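Local coordinates for protein tyrosinase (Aspergillus oryzae, PDB 6JU4) that probably hydroxylates L-tyrosine and oxidises L-dopa to L-dopaquinone with molecular oxygen at a dinuclear copper centre, the chemistry that starts melanin formation, at residues 59-64 against 75-80; 229-234 against 357-362. All coordinates share one frame; numbering follows the deposited sequence.

Interaction 1 (59-64 against 75-80); sequences NDQLSY and WTEWDG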
ATOM      1  N   ASN B  59       3.100  25.153 -18.732  1.00 14.64           N
ATOM      2  CA  ASN B  59       3.437  25.823 -19.992  1.00 17.17           C
ATOM      3  C   ASN B  59       4.882  25.531 -20.376  1.00 16.20           C
ATOM      4  O   ASN B  59       5.300  25.865 -21.479  1.00 20.58           O
ATOM      5  CB  ASN B  59       3.253  27.341 -19.855  1.00 17.83           C
ATOM      6  CG  ASN B  59       4.008  27.896 -18.660  1.00 30.03           C
ATOM      7  OD1 ASN B  59       3.624  27.746 -17.494  1.00 35.83           O
ATOM      8  ND2 ASN B  59       5.122  28.552 -18.958  1.00 35.41           N
ATOM      9  N   ASP B  60       5.640  24.925 -19.456  1.00 13.92           N
ATOM     10  CA  ASP B  60       7.016  24.544 -19.819  1.00 13.43           C
ATOM     11  C   ASP B  60       6.984  23.181 -20.489  1.00 12.45           C
ATOM     12  O   ASP B  60       6.577  22.178 -19.895  1.00 12.74           O
ATOM     13  CB  ASP B  60       7.870  24.578 -18.558  1.00 13.06           C
ATOM     14  CG  ASP B  60       9.347  24.317 -18.752  1.00 15.71           C
ATOM     15  OD1 ASP B  60       9.707  23.657 -19.749  1.00 17.11           O
ATOM     16  OD2 ASP B  60      10.125  24.773 -17.869  1.00 19.44           O
ATOM     17  N   GLN B  61       7.355  23.124 -21.774  1.00 12.67           N
ATOM     18  CA  GLN B  61       7.304  21.869 -22.527  1.00 14.54           C
ATOM     19  C   GLN B  61       8.265  20.795 -22.030  1.00 10.99           C
ATOM     20  O   GLN B  61       8.102  19.614 -22.398  1.00 11.86           O
ATOM     21  CB  GLN B  61       7.540  22.157 -24.024  1.00 21.32           C
ATOM     22  CG  GLN B  61       6.380  23.033 -24.526  1.00 27.24           C
ATOM     23  CD  GLN B  61       6.339  23.096 -26.040  1.00 29.87           C
ATOM     24  OE1 GLN B  61       7.089  22.365 -26.698  1.00 28.82           O
ATOM     25  NE2 GLN B  61       5.449  23.911 -26.576  1.00 45.83           N
ATOM     26  N   LEU B  62       9.220  21.198 -21.189  1.00 10.67           N
ATOM     27  CA  LEU B  62      10.139  20.225 -20.615  1.00 10.39           C
ATOM     28  C   LEU B  62       9.776  19.928 -19.172  1.00  9.57           C
ATOM     29  O   LEU B  62      10.559  19.375 -18.396  1.00 10.87           O
ATOM     30  CB  LEU B  62      11.584  20.701 -20.749  1.00 11.94           C
ATOM     31  CG  LEU B  62      12.050  21.039 -22.160  1.00 12.67           C
ATOM     32  CD1 LEU B  62      13.536  21.375 -22.108  1.00 14.82           C
ATOM     33  CD2 LEU B  62      11.801  19.886 -23.134  1.00 12.98           C
ATOM     34  N   SER B  63       8.554  20.285 -18.788  1.00 10.56           N
ATOM     35  CA  SER B  63       8.067  19.835 -17.485  1.00 10.08           C
ATOM     36  C   SER B  63       7.771  18.340 -17.544  1.00  8.59           C
ATOM     37  O   SER B  63       7.445  17.809 -18.609  1.00  9.92           O
ATOM     38  CB  SER B  63       6.791  20.594 -17.112  1.00  9.77           C
ATOM     39  OG  SER B  63       5.738  20.332 -18.020  1.00 10.63           O
ATOM     40  N   TYR B  64       7.815  17.689 -16.398  1.00  8.83           N
ATOM     41  CA  TYR B  64       7.482  16.263 -16.359  1.00  8.52           C
ATOM     42  C   TYR B  64       6.077  16.043 -16.898  1.00  9.34           C
ATOM     43  O   TYR B  64       5.825  15.102 -17.671  1.00  9.14           O
ATOM     44  CB  TYR B  64       7.583  15.753 -14.914  1.00  9.00           C
ATOM     45  CG  TYR B  64       7.359  14.265 -14.759  1.00  9.02           C
ATOM     46  CD1 TYR B  64       6.063  13.765 -14.588  1.00  9.12           C
ATOM     47  CD2 TYR B  64       8.431  13.390 -14.738  1.00  8.98           C
ATOM     48  CE1 TYR B  64       5.851  12.403 -14.432  1.00  8.07           C
ATOM     49  CE2 TYR B  64       8.239  12.027 -14.608  1.00  8.68           C
ATOM     50  CZ  TYR B  64       6.942  11.561 -14.458  1.00  9.18           C
ATOM     51  OH  TYR B  64       6.783  10.207 -14.298  1.00 10.37           O
ATOM     52  N   TRP B  75      -3.528  14.855 -24.505  1.00 11.37           N
ATOM     53  CA  TRP B  75      -3.573  14.915 -25.965  1.00 12.73           C
ATOM     54  C   TRP B  75      -3.356  16.318 -26.495  1.00 13.88           C
ATOM     55  O   TRP B  75      -4.011  16.750 -27.446  1.00 17.88           O
ATOM     56  CB  TRP B  75      -4.914  14.366 -26.479  1.00 17.03           C
ATOM     57  CG  TRP B  75      -5.189  12.995 -25.908  1.00 22.60           C
ATOM     58  CD1 TRP B  75      -4.437  11.882 -26.173  1.00 20.28           C
ATOM     59  CD2 TRP B  75      -6.218  12.569 -25.013  1.00 22.73           C
ATOM     60  NE1 TRP B  75      -4.930  10.798 -25.512  1.00 22.90           N
ATOM     61  CE2 TRP B  75      -6.033  11.194 -24.790  1.00 23.33           C
ATOM     62  CE3 TRP B  75      -7.289  13.206 -24.378  1.00 27.41           C
ATOM     63  CZ2 TRP B  75      -6.857  10.429 -23.969  1.00 27.20           C
ATOM     64  CZ3 TRP B  75      -8.111  12.461 -23.566  1.00 33.50           C
ATOM     65  CH2 TRP B  75      -7.894  11.092 -23.364  1.00 35.01           C
ATOM     66  N   THR B  76      -2.400  17.044 -25.913  1.00 12.69           N
ATOM     67  CA  THR B  76      -2.113  18.376 -26.447  1.00 12.20           C
ATOM     68  C   THR B  76      -0.953  18.306 -27.424  1.00 11.65           C
ATOM     69  O   THR B  76      -0.279  17.294 -27.644  1.00 12.33           O
ATOM     70  CB  THR B  76      -1.757  19.375 -25.336  1.00 15.02           C
ATOM     71  OG1 THR B  76      -0.552  18.947 -24.692  1.00 18.55           O
ATOM     72  CG2 THR B  76      -2.863  19.430 -24.283  1.00 21.58           C
ATOM     73  N   GLU B  77      -0.722  19.474 -28.030  1.00 10.71           N
ATOM     74  CA  GLU B  77       0.481  19.649 -28.840  1.00 10.66           C
ATOM     75  C   GLU B  77       1.721  19.476 -27.979  1.00 10.47           C
ATOM     76  O   GLU B  77       1.695  19.619 -26.753  1.00 13.28           O
ATOM     77  CB  GLU B  77       0.435  21.035 -29.498  1.00 15.80           C
ATOM     78  CG  GLU B  77       0.709  22.186 -28.568  1.00 22.30           C
ATOM     79  CD  GLU B  77       0.964  23.497 -29.281  1.00 22.14           C
ATOM     80  OE1 GLU B  77       1.795  24.298 -28.784  1.00 22.20           O
ATOM     81  OE2 GLU B  77       0.307  23.753 -30.313  1.00 20.83           O
ATOM     82  N   TRP B  78       2.849  19.199 -28.632  1.00 11.73           N
ATOM     83  CA  TRP B  78       4.164  19.300 -27.989  1.00 11.57           C
ATOM     84  C   TRP B  78       5.193  19.700 -29.049  1.00 10.32           C
ATOM     85  O   TRP B  78       5.176  19.173 -30.170  1.00 11.42           O
ATOM     86  CB  TRP B  78       4.568  17.971 -27.340  1.00 11.76           C
ATOM     87  CG  TRP B  78       5.829  18.098 -26.530  1.00 11.23           C
ATOM     88  CD1 TRP B  78       5.932  18.583 -25.254  1.00 12.03           C
ATOM     89  CD2 TRP B  78       7.156  17.739 -26.930  1.00 11.33           C
ATOM     90  NE1 TRP B  78       7.237  18.549 -24.832  1.00 11.41           N
ATOM     91  CE2 TRP B  78       8.006  18.040 -25.851  1.00 11.51           C
ATOM     92  CE3 TRP B  78       7.702  17.201 -28.105  1.00 11.58           C
ATOM     93  CZ2 TRP B  78       9.380  17.818 -25.906  1.00 10.76           C
ATOM     94  CZ3 TRP B  78       9.067  16.973 -28.169  1.00 11.03           C
ATOM     95  CH2 TRP B  78       9.884  17.285 -27.067  1.00 11.59           C
ATOM     96  N   ASP B  79       6.079  20.632 -28.691  1.00 11.01           N
ATOM     97  CA  ASP B  79       7.140  21.091 -29.575  1.00 10.48           C
ATOM     98  C   ASP B  79       6.611  21.459 -30.958  1.00 10.72           C
ATOM     99  O   ASP B  79       7.223  21.162 -31.980  1.00 14.56           O
ATOM    100  CB  ASP B  79       8.277  20.072 -29.656  1.00 12.45           C
ATOM    101  CG  ASP B  79       9.587  20.675 -30.132  1.00 12.53           C
ATOM    102  OD1 ASP B  79       9.743  21.907 -30.045  1.00 17.12           O
ATOM    103  OD2 ASP B  79      10.505  19.952 -30.591  1.00 14.91           O
ATOM    104  N   GLY B  80       5.484  22.162 -30.987  1.00 13.31           N
ATOM    105  CA  GLY B  80       4.916  22.701 -32.209  1.00 11.96           C
ATOM    106  C   GLY B  80       4.155  21.678 -33.023  1.00 11.68           C
ATOM    107  O   GLY B  80       3.560  22.024 -34.051  1.00 14.87           O
TER
HETATM  108  O   HOH W   1       4.603  24.203 -29.172  1.00 24.08           O
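Gln61 and Trp78 meet through both backbone and side chain, and the glutamine can be followed outward atom by atom. Its CB stands above the ring plane, just outside the rim at Trp78 NE1 (3.7 Å). CG stands anti to the carbonyl carbon (chi1 -64°) and the chain runs on extended, which carries the amide along one face of the indole, with OE1 over its rim, to the backbone N of Asp79. There Gln61 OE1 accepts from Asp79 N at 2.8 Å; the donor lies well above the amide plane and off the lone pairs, and the bond is bent, with an N-H...O angle of 135°. At the other branch of the amide, Gln61 NE2 donates to a water at 2.7 Å, and this water in turn donates to Glu77 OE1 at 2.8 Å.

Tryptophan suits its place because its indole combines an apolar surface with one N-H. Trp78 NE1 reaches Gln61 O at 2.8 Å in a nearly straight bond (172°) that lies in the ring plane, while Leu62 CD2 approaches the edge at CZ2, 4.2 Å away. The receiving loop is shaped by a type I turn from Asp60 to Ser63, with Asp60 OD1 forming an Asx turn to Leu62 N. Leu67 and Leu113 add apolar cover to the indole, and the Asp79 carboxylate is held elsewhere, by Gly1, Tyr7 and His412. Through one amide, Gln61 thus accepts from a backbone N-H and donates to a water, while the indole N-H of the buried Trp78 is matched by a main-chain carbonyl.

Interaction 2 (229-234 against 357-362); sequences LPFDKC and AGHMSS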
ATOM      1  N   LEU B 229     -11.700   4.547 -15.403  1.00 20.42           N
ATOM      2  CA  LEU B 229     -11.163   4.716 -14.055  1.00 14.65           C
ATOM      3  C   LEU B 229     -11.125   6.184 -13.676  1.00 14.06           C
ATOM      4  O   LEU B 229     -11.017   7.009 -14.600  1.00 18.06           O
ATOM      5  CB  LEU B 229      -9.735   4.164 -14.037  1.00 15.65           C
ATOM      6  CG  LEU B 229      -9.632   2.648 -14.244  1.00 18.10           C
ATOM      7  CD1 LEU B 229      -8.185   2.264 -14.494  1.00 20.40           C
ATOM      8  CD2 LEU B 229     -10.209   1.921 -13.035  1.00 21.17           C
ATOM      9  N   PRO B 230     -11.244   6.549 -12.406  1.00 13.78           N
ATOM     10  CA  PRO B 230     -11.372   7.976 -12.048  1.00 13.58           C
ATOM     11  C   PRO B 230     -10.058   8.744 -12.058  1.00 12.98           C
ATOM     12  O   PRO B 230      -9.702   9.427 -11.096  1.00 12.65           O
ATOM     13  CB  PRO B 230     -11.919   7.901 -10.615  1.00 16.69           C
ATOM     14  CG  PRO B 230     -11.312   6.646 -10.077  1.00 17.19           C
ATOM     15  CD  PRO B 230     -11.364   5.673 -11.228  1.00 14.82           C
ATOM     16  N   PHE B 231      -9.316   8.693 -13.168  1.00 12.30           N
ATOM     17  CA  PHE B 231      -8.034   9.368 -13.239  1.00 12.17           C
ATOM     18  C   PHE B 231      -8.173  10.887 -13.175  1.00 12.24           C
ATOM     19  O   PHE B 231      -7.226  11.557 -12.748  1.00 12.86           O
ATOM     20  CB  PHE B 231      -7.287   8.968 -14.530  1.00 11.46           C
ATOM     21  CG  PHE B 231      -6.776   7.551 -14.512  1.00 10.81           C
ATOM     22  CD1 PHE B 231      -6.009   7.075 -13.465  1.00  9.42           C
ATOM     23  CD2 PHE B 231      -7.073   6.684 -15.563  1.00 12.47           C
ATOM     24  CE1 PHE B 231      -5.553   5.771 -13.447  1.00 11.06           C
ATOM     25  CE2 PHE B 231      -6.605   5.380 -15.552  1.00 14.45           C
ATOM     26  CZ  PHE B 231      -5.828   4.925 -14.504  1.00 13.05           C
ATOM     27  N   ASP B 232      -9.329  11.414 -13.555  1.00 11.45           N
ATOM     28  CA  ASP B 232      -9.633  12.831 -13.385  1.00 12.40           C
ATOM     29  C   ASP B 232      -9.680  13.247 -11.923  1.00 11.96           C
ATOM     30  O   ASP B 232      -9.539  14.436 -11.617  1.00 12.62           O
ATOM     31  CB  ASP B 232     -10.966  13.170 -14.058  1.00 14.28           C
ATOM     32  CG  ASP B 232     -12.126  12.348 -13.541  1.00 17.28           C
ATOM     33  OD1 ASP B 232     -11.979  11.120 -13.410  1.00 18.14           O
ATOM     34  OD2 ASP B 232     -13.206  12.917 -13.271  1.00 28.76           O
ATOM     35  N   LYS B 233      -9.853  12.287 -11.030  1.00 10.72           N
ATOM     36  CA  LYS B 233      -9.934  12.566  -9.601  1.00 11.14           C
ATOM     37  C   LYS B 233      -8.634  12.269  -8.868  1.00 10.76           C
ATOM     38  O   LYS B 233      -8.614  12.320  -7.634  1.00 13.00           O
ATOM     39  CB  LYS B 233     -11.068  11.746  -8.981  1.00 13.82           C
ATOM     40  CG  LYS B 233     -12.428  12.156  -9.548  1.00 20.05           C
ATOM     41  CD  LYS B 233     -13.559  11.351  -8.935  1.00 29.65           C
ATOM     42  CE  LYS B 233     -14.898  11.680  -9.575  1.00 44.56           C
ATOM     43  NZ  LYS B 233     -15.595  10.454 -10.069  1.00 63.54           N
ATOM     44  N   CYS B 234      -7.546  12.000  -9.586  1.00 11.26           N
ATOM     45  CA  CYS B 234      -6.235  11.784  -8.985  1.00 10.99           C
ATOM     46  C   CYS B 234      -5.391  13.060  -9.027  1.00 11.23           C
ATOM     47  O   CYS B 234      -5.335  13.684 -10.095  1.00 13.17           O
ATOM     48  CB  CYS B 234      -5.455  10.713  -9.774  1.00 12.10           C
ATOM     49  SG  CYS B 234      -6.312   9.112  -9.790  1.00 12.40           S
ATOM     50  N   ALA B 357      -6.809  -0.303  -8.958  1.00  9.70           N
ATOM     51  CA  ALA B 357      -6.268   0.140 -10.231  1.00  9.76           C
ATOM     52  C   ALA B 357      -5.318   1.311 -10.072  1.00  9.30           C
ATOM     53  O   ALA B 357      -5.305   2.030  -9.071  1.00 10.06           O
ATOM     54  CB  ALA B 357      -7.411   0.521 -11.174  1.00 11.30           C
ATOM     55  N   GLY B 358      -4.549   1.537 -11.134  1.00  9.15           N
ATOM     56  CA  GLY B 358      -3.529   2.576 -11.105  1.00  9.37           C
ATOM     57  C   GLY B 358      -3.064   2.936 -12.507  1.00  7.31           C
ATOM     58  O   GLY B 358      -3.333   2.254 -13.502  1.00  9.75           O
ATOM     59  N   HIS B 359      -2.314   4.038 -12.562  1.00  8.30           N
ATOM     60  CA  HIS B 359      -1.921   4.669 -13.817  1.00  7.22           C
ATOM     61  C   HIS B 359      -1.216   3.728 -14.771  1.00  8.40           C
ATOM     62  O   HIS B 359      -1.509   3.811 -15.984  1.00  9.70           O
ATOM     63  CB  HIS B 359      -1.030   5.884 -13.477  1.00  8.12           C
ATOM     64  CG  HIS B 359      -1.873   6.931 -12.788  1.00  8.87           C
ATOM     65  ND1 HIS B 359      -2.320   6.808 -11.492  1.00  8.19           N
ATOM     66  CD2 HIS B 359      -2.373   8.099 -13.276  1.00  9.74           C
ATOM     67  CE1 HIS B 359      -3.060   7.857 -11.200  1.00  9.50           C
ATOM     68  NE2 HIS B 359      -3.108   8.676 -12.260  1.00 10.45           N
ATOM     69  N   MET B 360      -0.283   2.893 -14.303  1.00  8.71           N
ATOM     70  CA  MET B 360       0.511   2.114 -15.260  1.00  9.85           C
ATOM     71  C   MET B 360      -0.310   1.162 -16.102  1.00  9.81           C
ATOM     72  O   MET B 360       0.192   0.747 -17.160  1.00 10.57           O
ATOM     73  CB  MET B 360       1.638   1.340 -14.549  1.00  8.77           C
ATOM     74  CG  MET B 360       2.857   2.241 -14.314  1.00  9.92           C
ATOM     75  SD  MET B 360       3.816   2.463 -15.831  1.00 10.71           S
ATOM     76  CE  MET B 360       4.556   0.834 -15.991  1.00 11.40           C
ATOM     77  N   SER B 361      -1.540   0.810 -15.714  1.00  9.92           N
ATOM     78  CA  SER B 361      -2.325  -0.085 -16.560  1.00 10.28           C
ATOM     79  C   SER B 361      -2.984   0.598 -17.745  1.00 10.04           C
ATOM     80  O   SER B 361      -3.555  -0.111 -18.578  1.00 12.59           O
ATOM     81  CB  SER B 361      -3.417  -0.780 -15.747  1.00 11.88           C
ATOM     82  OG  SER B 361      -4.436   0.152 -15.390  1.00 12.37           O
ATOM     83  N   SER B 362      -2.952   1.908 -17.825  1.00 10.82           N
ATOM     84  CA  SER B 362      -3.814   2.681 -18.721  1.00 11.29           C
ATOM     85  C   SER B 362      -2.992   3.517 -19.692  1.00 10.24           C
ATOM     86  O   SER B 362      -2.304   4.442 -19.245  1.00 10.79           O
ATOM     87  CB  SER B 362      -4.646   3.618 -17.817  1.00 13.78           C
ATOM     88  OG  SER B 362      -5.455   4.508 -18.580  1.00 17.53           O
TER
HETATM   89  O   HOH W   2      -4.552  10.984 -13.114  1.00 11.38           O
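Phe231 and His359 carry this contact, their rings inclined at 48° with centroids 4.6 Å apart. Phe231 CD1 lies over one face of the imidazole, 3.5 Å from His359 NE2, and the two side chains pass each other in opposite directions. On the other side of the phenyl ring from CD1, Phe231 CE2 comes within 3.4 Å of Ser362 OG, and CZ turns its edge to Gly358 O. In the plane of the imidazole lie Cys234 CB and a water, which bonds to His359 NE2 at 2.9 Å and donates to Phe231 O at 2.8 Å. Histidine therefore suits a spot that asks for a flat ring with a polar edge. Leu229, pointing toward the other segment, sets CD2 against Ala357 CB at 3.6 Å, where a methyl leaves room for the branched leucine.

Short 3-10 turns lie on both sides, with 359-361 following strand 356-357. Met360, directed away from 229-234, packs on helix 371-389, and its carbonyl accepts from the copper ligand His336 of helix 328-340; segment 357-362 thus faces the contact on one side and supplies a second-shell bond to the copper site through Met360.

How the interactions relate
From the N terminus, interaction 1 comes first: the loop after helix 41-55 is joined to the loop after helix 64-69, closing a short excursion that contains this helix and the copper ligand His71. Interaction 2 opens only after that one has closed, so the two stand in series, neither nested nor crossed. It spans 122 residues, including helix 328-340 with the ligands His332 and His336, and brings the loop before helix 258-265 to the turn leading into helix 371-389. Both belong to the common central domain, with centres about 21 Å apart and nearest atoms about 8 Å apart; the first loop carries one ligand of one copper and the second two of the other.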